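Local coordinates for protein aminopentol aminotransferase (Sphingopyxis macrogoltabida, PDB 6HBS) that transfers the amino group of hydrolysed fumonisin B1 (aminopentol) to pyruvate with the help of pyridoxal 5'-phosphate, a step in fumonisin degradation, at residues 62-75 with 255-267. Numbering follows the deposited sequence.
Sequences YGPNLLGYRQSEIE and CWGKCFANGYPIS. With PLP (pyridoxal-5'-phosphate), chain C.
The loop that carries the cofactor lysine, Lys258, packs here against the largely buried loop 62-71 and the start of helix 72-82. Lys258 NZ is bonded covalently to PLP C4A, 1.6 Å away, as the internal aldimine. Lys258 CE passes Tyr62 O at 3.4 Å, and the lysine backbone O presses on Pro64 CB. Gly63 O lies 3.4 Å from Cys259 CB. Cys259 CB meets Leu66 CB at 3.9 Å, with SG near both Leu66 methyls.

Asn262, at the turn after the lysine, is the main polar link. Its CG stands anti to the backbone N (chi1 -162°), which carries the amide across to loop 62-71. Asn262 OD1 accepts from Leu67 N at 2.9 Å, the donor lying above the carbonyl plane, and more weakly from Leu66 N. Asn262 ND2 donates to Gly68 O at 2.9 Å, with Gly68 O near the plane of the Asn262 amide, though ND2 stands above the carbonyl plane of Gly68. A water takes a second bond from ND2 and donates to Glu75 OE2. Both amide ends are thus gripped, which should fix the rotation of the group. Ile74 CD1 packs on Asn262 CB, the two side chains crossing at about a right angle.

Further along, Tyr264 OH donates to Glu75 OE1 at 2.6 Å, on the syn side of the carboxylate. The Glu75 carboxylate sits at the edge of the Tyr264 ring, the two planes turned 27° apart. Gly263 O is hydrogen-bonded to OG1 of Thr87 of the second subunit. Such a lysine loop, directly after a strand of the central sheet and close to the dimer partner, belongs to the PLP site of class-III aminotransferases.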
ATOM      1  N   TYR A  62      -6.823 -14.237   5.161  1.00 19.53           N
ATOM      2  CA  TYR A  62      -5.522 -14.089   5.870  1.00 20.08           C
ATOM      3  C   TYR A  62      -5.574 -12.923   6.838  1.00 18.79           C
ATOM      4  O   TYR A  62      -4.581 -12.287   7.085  1.00 19.22           O
ATOM      5  CB  TYR A  62      -4.336 -13.960   4.902  1.00 22.15           C
ATOM      6  CG  TYR A  62      -3.891 -15.272   4.326  1.00 20.61           C
ATOM      7  CD1 TYR A  62      -4.489 -15.817   3.203  1.00 22.51           C
ATOM      8  CD2 TYR A  62      -2.854 -15.974   4.909  1.00 24.50           C
ATOM      9  CE1 TYR A  62      -4.077 -17.040   2.688  1.00 22.55           C
ATOM     10  CE2 TYR A  62      -2.408 -17.179   4.395  1.00 24.45           C
ATOM     11  CZ  TYR A  62      -3.019 -17.709   3.279  1.00 24.20           C
ATOM     12  OH  TYR A  62      -2.567 -18.903   2.805  1.00 28.19           O
ATOM     13  N   GLY A  63      -6.763 -12.710   7.416  1.00 18.18           N
ATOM     14  CA  GLY A  63      -6.995 -11.793   8.494  1.00 16.27           C
ATOM     15  C   GLY A  63      -8.119 -10.794   8.235  1.00 17.26           C
ATOM     16  O   GLY A  63      -8.912 -10.527   9.128  1.00 17.15           O
ATOM     17  N   PRO A  64      -8.159 -10.096   7.072  1.00 17.66           N
ATOM     18  CA  PRO A  64      -9.107  -8.999   6.876  1.00 17.05           C
ATOM     19  C   PRO A  64     -10.601  -9.266   7.135  1.00 16.48           C
ATOM     20  O   PRO A  64     -11.292  -8.347   7.513  1.00 16.87           O
ATOM     21  CB  PRO A  64      -8.901  -8.641   5.403  1.00 17.10           C
ATOM     22  CG  PRO A  64      -7.412  -8.916   5.185  1.00 17.22           C
ATOM     23  CD  PRO A  64      -7.160 -10.174   5.995  1.00 17.90           C
ATOM     24  N   ASN A  65     -11.071 -10.494   6.940  1.00 16.37           N
ATOM     25  CA  ASN A  65     -12.492 -10.774   7.127  1.00 17.29           C
ATOM     26  C   ASN A  65     -12.776 -10.995   8.623  1.00 16.93           C
ATOM     27  O   ASN A  65     -12.794 -12.132   9.095  1.00 17.74           O
ATOM     28  CB  ASN A  65     -12.975 -11.949   6.278  1.00 17.55           C
ATOM     29  CG  ASN A  65     -14.464 -12.185   6.468  1.00 17.45           C
ATOM     30  OD1 ASN A  65     -15.212 -11.215   6.673  1.00 18.86           O
ATOM     31  ND2 ASN A  65     -14.880 -13.443   6.388  1.00 16.02           N
ATOM     32  N   LEU A  66     -13.059  -9.901   9.334  1.00 16.22           N
ATOM     33  CA  LEU A  66     -13.353  -9.940  10.775  1.00 17.80           C
ATOM     34  C   LEU A  66     -14.843 -10.206  10.992  1.00 19.50           C
ATOM     35  O   LEU A  66     -15.202 -10.911  11.926  1.00 19.59           O
ATOM     36  CB  LEU A  66     -12.961  -8.612  11.423  1.00 17.42           C
ATOM     37  CG  LEU A  66     -13.145  -8.510  12.944  1.00 18.42           C
ATOM     38  CD1 LEU A  66     -12.160  -9.412  13.702  1.00 18.37           C
ATOM     39  CD2 LEU A  66     -12.975  -7.086  13.409  1.00 18.28           C
ATOM     40  N   LEU A  67     -15.708  -9.598  10.170  1.00 19.38           N
ATOM     41  CA  LEU A  67     -17.147  -9.517  10.505  1.00 18.89           C
ATOM     42  C   LEU A  67     -18.013 -10.226   9.467  1.00 19.93           C
ATOM     43  O   LEU A  67     -19.257 -10.237   9.597  1.00 20.07           O
ATOM     44  CB  LEU A  67     -17.526  -8.036  10.612  1.00 19.73           C
ATOM     45  CG  LEU A  67     -16.845  -7.281  11.748  1.00 20.76           C
ATOM     46  CD1 LEU A  67     -17.229  -5.808  11.753  1.00 21.21           C
ATOM     47  CD2 LEU A  67     -17.175  -7.915  13.094  1.00 23.57           C
ATOM     48  N   GLY A  68     -17.380 -10.823   8.449  1.00 18.34           N
ATOM     49  CA  GLY A  68     -18.089 -11.451   7.348  1.00 19.74           C
ATOM     50  C   GLY A  68     -17.931 -10.727   6.031  1.00 18.41           C
ATOM     51  O   GLY A  68     -17.983  -9.477   5.951  1.00 18.08           O
ATOM     52  N   TYR A  69     -17.713 -11.513   4.986  1.00 17.03           N
ATOM     53  CA  TYR A  69     -17.587 -10.951   3.670  1.00 18.80           C
ATOM     54  C   TYR A  69     -18.888 -10.271   3.250  1.00 20.97           C
ATOM     55  O   TYR A  69     -19.963 -10.887   3.329  1.00 18.53           O
ATOM     56  CB  TYR A  69     -17.255 -12.039   2.662  1.00 18.09           C
ATOM     57  CG  TYR A  69     -15.905 -12.699   2.787  1.00 18.67           C
ATOM     58  CD1 TYR A  69     -14.731 -12.035   2.461  1.00 17.31           C
ATOM     59  CD2 TYR A  69     -15.805 -14.031   3.163  1.00 17.63           C
ATOM     60  CE1 TYR A  69     -13.504 -12.688   2.475  1.00 17.50           C
ATOM     61  CE2 TYR A  69     -14.593 -14.691   3.185  1.00 18.39           C
ATOM     62  CZ  TYR A  69     -13.428 -14.019   2.832  1.00 17.63           C
ATOM     63  OH  TYR A  69     -12.232 -14.691   2.852  1.00 18.78           O
ATOM     64  N   ARG A  70     -18.762  -9.016   2.782  1.00 20.51           N
ATOM     65  CA  ARG A  70     -19.873  -8.194   2.273  1.00 22.27           C
ATOM     66  C   ARG A  70     -20.862  -7.922   3.398  1.00 22.92           C
ATOM     67  O   ARG A  70     -22.071  -7.902   3.166  1.00 24.15           O
ATOM     68  CB  ARG A  70     -20.585  -8.832   1.073  1.00 22.21           C
ATOM     69  CG  ARG A  70     -19.722  -8.958  -0.173  1.00 24.57           C
ATOM     70  CD  ARG A  70     -20.441  -9.668  -1.302  1.00 26.99           C
ATOM     71  NE  ARG A  70     -21.662  -8.939  -1.631  1.00 30.36           N
ATOM     72  CZ  ARG A  70     -22.842  -9.479  -1.929  1.00 32.16           C
ATOM     73  NH1 ARG A  70     -22.988 -10.789  -2.010  1.00 28.87           N
ATOM     74  NH2 ARG A  70     -23.871  -8.694  -2.184  1.00 31.68           N
ATOM     75  N   GLN A  71     -20.331  -7.689   4.598  1.00 21.68           N
ATOM     76  CA  GLN A  71     -21.149  -7.384   5.733  1.00 21.42           C
ATOM     77  C   GLN A  71     -21.964  -6.111   5.431  1.00 23.42           C
ATOM     78  O   GLN A  71     -21.424  -5.090   5.026  1.00 19.98           O
ATOM     79  CB  GLN A  71     -20.290  -7.206   6.973  1.00 22.92           C
ATOM     80  CG  GLN A  71     -21.043  -7.428   8.287  1.00 22.94           C
ATOM     81  CD  GLN A  71     -21.681  -6.170   8.824  1.00 25.90           C
ATOM     82  OE1 GLN A  71     -21.573  -5.083   8.243  1.00 24.85           O
ATOM     83  NE2 GLN A  71     -22.377  -6.308   9.946  1.00 27.02           N
ATOM     84  N   SER A  72     -23.284  -6.177   5.632  1.00 22.05           N
ATOM     85  CA  SER A  72     -24.167  -5.263   4.952  1.00 22.32           C
ATOM     86  C   SER A  72     -24.051  -3.834   5.509  1.00 20.90           C
ATOM     87  O   SER A  72     -24.147  -2.870   4.733  1.00 20.98           O
ATOM     88  CB  SER A  72     -25.593  -5.803   5.024  1.00 26.71           C
ATOM     89  OG  SER A  72     -26.063  -5.599   6.339  1.00 32.13           O
ATOM     90  N   GLU A  73     -23.781  -3.668   6.819  1.00 20.28           N
ATOM     91  CA  GLU A  73     -23.624  -2.364   7.403  1.00 20.94           C
ATOM     92  C   GLU A  73     -22.325  -1.670   6.915  1.00 21.19           C
ATOM     93  O   GLU A  73     -22.297  -0.466   6.636  1.00 20.37           O
ATOM     94  CB  GLU A  73     -23.656  -2.459   8.914  1.00 24.05           C
ATOM     95  CG  GLU A  73     -24.940  -3.077   9.476  1.00 28.89           C
ATOM     96  CD  GLU A  73     -24.721  -3.488  10.924  1.00 32.72           C
ATOM     97  OE1 GLU A  73     -25.067  -2.704  11.803  1.00 36.96           O
ATOM     98  OE2 GLU A  73     -24.120  -4.553  11.163  1.00 34.32           O
ATOM     99  N   ILE A  74     -21.239  -2.416   6.793  1.00 19.19           N
ATOM    100  CA  ILE A  74     -19.996  -1.817   6.335  1.00 20.29           C
ATOM    101  C   ILE A  74     -20.123  -1.480   4.836  1.00 19.88           C
ATOM    102  O   ILE A  74     -19.658  -0.389   4.431  1.00 19.98           O
ATOM    103  CB  ILE A  74     -18.808  -2.736   6.672  1.00 21.25           C
ATOM    104  CG1 ILE A  74     -18.668  -2.845   8.197  1.00 21.51           C
ATOM    105  CG2 ILE A  74     -17.517  -2.256   5.993  1.00 20.53           C
ATOM    106  CD1 ILE A  74     -18.087  -4.140   8.663  1.00 24.86           C
ATOM    107  N   GLU A  75     -20.775  -2.354   4.046  1.00 18.67           N
ATOM    108  CA  GLU A  75     -20.941  -2.108   2.643  1.00 20.76           C
ATOM    109  C   GLU A  75     -21.851  -0.893   2.445  1.00 23.48           C
ATOM    110  O   GLU A  75     -21.568  -0.123   1.507  1.00 23.63           O
ATOM    111  CB  GLU A  75     -21.502  -3.312   1.887  1.00 23.34           C
ATOM    112  CG  GLU A  75     -20.553  -4.490   1.857  1.00 24.05           C
ATOM    113  CD  GLU A  75     -19.120  -4.161   1.435  1.00 27.47           C
ATOM    114  OE1 GLU A  75     -18.959  -3.281   0.576  1.00 30.46           O
ATOM    115  OE2 GLU A  75     -18.176  -4.768   1.989  1.00 30.55           O
ATOM    116  N   CYS A 255       0.977  -0.782  15.535  1.00 17.38           N
ATOM    117  CA  CYS A 255       0.733  -0.907  14.131  1.00 17.21           C
ATOM    118  C   CYS A 255      -0.505  -1.781  13.926  1.00 18.05           C
ATOM    119  O   CYS A 255      -0.658  -2.859  14.566  1.00 18.15           O
ATOM    120  CB  CYS A 255       1.914  -1.560  13.428  1.00 17.59           C
ATOM    121  SG  CYS A 255       3.487  -0.681  13.635  1.00 19.36           S
ATOM    122  N   TRP A 256      -1.377  -1.328  13.026  1.00 15.54           N
ATOM    123  CA  TRP A 256      -2.677  -1.940  12.786  1.00 16.15           C
ATOM    124  C   TRP A 256      -2.901  -2.066  11.281  1.00 16.06           C
ATOM    125  O   TRP A 256      -2.360  -1.284  10.486  1.00 14.79           O
ATOM    126  CB  TRP A 256      -3.790  -1.106  13.396  1.00 15.87           C
ATOM    127  CG  TRP A 256      -3.680  -0.922  14.869  1.00 17.38           C
ATOM    128  CD1 TRP A 256      -2.887  -0.035  15.528  1.00 19.02           C
ATOM    129  CD2 TRP A 256      -4.454  -1.588  15.865  1.00 17.20           C
ATOM    130  NE1 TRP A 256      -3.079  -0.141  16.878  1.00 19.30           N
ATOM    131  CE2 TRP A 256      -4.039  -1.074  17.115  1.00 17.76           C
ATOM    132  CE3 TRP A 256      -5.437  -2.585  15.836  1.00 17.85           C
ATOM    133  CZ2 TRP A 256      -4.595  -1.508  18.312  1.00 17.54           C
ATOM    134  CZ3 TRP A 256      -5.975  -3.017  17.025  1.00 18.33           C
ATOM    135  CH2 TRP A 256      -5.542  -2.503  18.243  1.00 16.78           C
ATOM    136  N   GLY A 257      -3.681  -3.081  10.906  1.00 17.25           N
ATOM    137  CA  GLY A 257      -4.041  -3.281   9.508  1.00 16.90           C
ATOM    138  C   GLY A 257      -4.958  -4.474   9.391  1.00 17.56           C
ATOM    139  O   GLY A 257      -5.673  -4.813  10.371  1.00 19.02           O
ATOM    140  N   LYS A 258      -4.980  -5.051   8.195  1.00 16.47           N
ATOM    141  CA  LYS A 258      -5.779  -6.231   7.787  1.00 18.72           C
ATOM    142  C   LYS A 258      -7.290  -5.988   7.935  1.00 17.22           C
ATOM    143  O   LYS A 258      -7.980  -5.943   6.933  1.00 17.93           O
ATOM    144  CB  LYS A 258      -5.292  -7.513   8.486  1.00 18.46           C
ATOM    145  CG  LYS A 258      -3.967  -8.018   7.906  1.00 20.69           C
ATOM    146  CD  LYS A 258      -3.388  -9.332   8.428  1.00 21.82           C
ATOM    147  CE  LYS A 258      -2.246  -9.873   7.561  1.00 23.25           C
ATOM    148  NZ  LYS A 258      -0.888  -9.322   7.883  1.00 29.82           N
ATOM    149  N   CYS A 259      -7.804  -5.952   9.162  1.00 16.77           N
ATOM    150  CA  CYS A 259      -9.216  -6.217   9.375  1.00 17.45           C
ATOM    151  C   CYS A 259      -9.974  -5.026   9.948  1.00 16.81           C
ATOM    152  O   CYS A 259     -11.182  -5.137  10.074  1.00 17.99           O
ATOM    153  CB  CYS A 259      -9.416  -7.424  10.287  1.00 17.85           C
ATOM    154  SG  CYS A 259      -9.147  -7.068  12.037  1.00 20.12           S
ATOM    155  N   PHE A 260      -9.346  -3.872  10.194  1.00 15.56           N
ATOM    156  CA  PHE A 260     -10.121  -2.780  10.863  1.00 17.64           C
ATOM    157  C   PHE A 260     -11.046  -2.006   9.903  1.00 16.46           C
ATOM    158  O   PHE A 260     -11.791  -1.131  10.341  1.00 16.40           O
ATOM    159  CB  PHE A 260      -9.254  -1.873  11.728  1.00 17.17           C
ATOM    160  CG  PHE A 260      -8.312  -0.920  11.048  1.00 17.84           C
ATOM    161  CD1 PHE A 260      -8.769   0.264  10.489  1.00 16.54           C
ATOM    162  CD2 PHE A 260      -6.952  -1.175  11.032  1.00 16.72           C
ATOM    163  CE1 PHE A 260      -7.883   1.138   9.881  1.00 17.17           C
ATOM    164  CE2 PHE A 260      -6.069  -0.290  10.435  1.00 16.65           C
ATOM    165  CZ  PHE A 260      -6.528   0.879   9.878  1.00 16.37           C
ATOM    166  N   ALA A 261     -11.035  -2.344   8.615  1.00 17.15           N
ATOM    167  CA  ALA A 261     -12.102  -1.923   7.660  1.00 17.85           C
ATOM    168  C   ALA A 261     -12.703  -3.153   6.963  1.00 16.85           C
ATOM    169  O   ALA A 261     -13.256  -3.043   5.879  1.00 17.22           O
ATOM    170  CB  ALA A 261     -11.518  -0.923   6.671  1.00 18.16           C
ATOM    171  N   ASN A 262     -12.645  -4.316   7.638  1.00 16.63           N
ATOM    172  CA  ASN A 262     -13.288  -5.549   7.248  1.00 16.61           C
ATOM    173  C   ASN A 262     -12.985  -5.935   5.787  1.00 17.95           C
ATOM    174  O   ASN A 262     -13.817  -6.530   5.115  1.00 17.35           O
ATOM    175  CB  ASN A 262     -14.812  -5.513   7.464  1.00 17.89           C
ATOM    176  CG  ASN A 262     -15.400  -6.904   7.474  1.00 18.91           C
ATOM    177  OD1 ASN A 262     -14.814  -7.788   8.102  1.00 18.18           O
ATOM    178  ND2 ASN A 262     -16.529  -7.116   6.786  1.00 19.56           N
ATOM    179  N   GLY A 263     -11.771  -5.641   5.299  1.00 17.19           N
ATOM    180  CA  GLY A 263     -11.376  -6.043   3.941  1.00 16.25           C
ATOM    181  C   GLY A 263     -11.005  -4.854   3.061  1.00 16.69           C
ATOM    182  O   GLY A 263     -10.307  -5.032   2.095  1.00 16.91           O
ATOM    183  N   TYR A 264     -11.519  -3.662   3.367  1.00 16.47           N
ATOM    184  CA  TYR A 264     -11.077  -2.429   2.662  1.00 17.57           C
ATOM    185  C   TYR A 264      -9.606  -2.143   3.003  1.00 18.05           C
ATOM    186  O   TYR A 264      -9.151  -2.410   4.110  1.00 16.07           O
ATOM    187  CB  TYR A 264     -12.025  -1.280   2.993  1.00 19.04           C
ATOM    188  CG  TYR A 264     -13.343  -1.374   2.259  1.00 19.36           C
ATOM    189  CD1 TYR A 264     -14.380  -2.145   2.745  1.00 21.13           C
ATOM    190  CD2 TYR A 264     -13.533  -0.740   1.039  1.00 21.83           C
ATOM    191  CE1 TYR A 264     -15.578  -2.278   2.062  1.00 21.17           C
ATOM    192  CE2 TYR A 264     -14.736  -0.830   0.356  1.00 22.75           C
ATOM    193  CZ  TYR A 264     -15.763  -1.606   0.872  1.00 25.07           C
ATOM    194  OH  TYR A 264     -16.939  -1.729   0.185  1.00 26.48           O
ATOM    195  N   PRO A 265      -8.798  -1.632   2.039  1.00 17.15           N
ATOM    196  CA  PRO A 265      -7.350  -1.509   2.223  1.00 15.69           C
ATOM    197  C   PRO A 265      -7.005  -0.227   2.968  1.00 17.44           C
ATOM    198  O   PRO A 265      -7.056   0.891   2.392  1.00 18.48           O
ATOM    199  CB  PRO A 265      -6.834  -1.507   0.784  1.00 16.54           C
ATOM    200  CG  PRO A 265      -7.941  -0.800   0.010  1.00 16.68           C
ATOM    201  CD  PRO A 265      -9.233  -1.210   0.698  1.00 16.93           C
ATOM    202  N   ILE A 266      -6.617  -0.404   4.234  1.00 15.75           N
ATOM    203  CA  ILE A 266      -6.193   0.670   5.075  1.00 16.83           C
ATOM    204  C   ILE A 266      -5.436   0.052   6.270  1.00 16.27           C
ATOM    205  O   ILE A 266      -5.809  -1.012   6.786  1.00 15.15           O
ATOM    206  CB  ILE A 266      -7.354   1.572   5.527  1.00 16.99           C
ATOM    207  CG1 ILE A 266      -6.863   2.731   6.394  1.00 16.49           C
ATOM    208  CG2 ILE A 266      -8.464   0.779   6.224  1.00 18.21           C
ATOM    209  CD1 ILE A 266      -7.862   3.845   6.556  1.00 17.76           C
ATOM    210  N   SER A 267      -4.373   0.741   6.667  1.00 16.48           N
ATOM    211  CA  SER A 267      -3.484   0.357   7.807  1.00 16.45           C
ATOM    212  C   SER A 267      -3.205   1.624   8.598  1.00 16.97           C
ATOM    213  O   SER A 267      -3.532   2.736   8.144  1.00 16.07           O
ATOM    214  CB  SER A 267      -2.208  -0.332   7.322  1.00 17.29           C
ATOM    215  OG  SER A 267      -2.510  -1.532   6.603  1.00 15.73           O
TER
HETATM  216  N1  PLP C 501       2.946  -7.348  10.517  1.00 22.84           N
HETATM  217  C2  PLP C 501       2.308  -8.503  10.808  1.00 22.56           C
HETATM  218  C2A PLP C 501       2.328  -9.086  12.201  1.00 22.58           C
HETATM  219  C3  PLP C 501       1.524  -9.163   9.768  1.00 23.46           C
HETATM  220  O3  PLP C 501       0.863 -10.311  10.027  1.00 27.16           O
HETATM  221  C4  PLP C 501       1.455  -8.554   8.420  1.00 24.14           C
HETATM  222  C4A PLP C 501       0.633  -9.243   7.391  1.00 27.75           C
HETATM  223  C5  PLP C 501       2.259  -7.312   8.215  1.00 22.24           C
HETATM  224  C6  PLP C 501       2.940  -6.768   9.297  1.00 21.74           C
HETATM  225  C5A PLP C 501       2.309  -6.578   6.875  1.00 22.22           C
HETATM  226  O4P PLP C 501       0.983  -6.200   6.424  1.00 21.35           O
HETATM  227  P   PLP C 501       0.821  -6.134   4.823  1.00 20.19           P
HETATM  228  O1P PLP C 501       0.909  -7.490   4.286  1.00 21.89           O
HETATM  229  O2P PLP C 501       1.988  -5.310   4.358  1.00 18.60           O
HETATM  230  O3P PLP C 501      -0.548  -5.500   4.707  1.00 18.00           O
HETATM  231  O   HOH W   1     -14.551  -9.203   4.768  1.00 19.07           O
HETATM  232  O   HOH W   2     -17.879  -5.962   4.447  1.00 28.00           O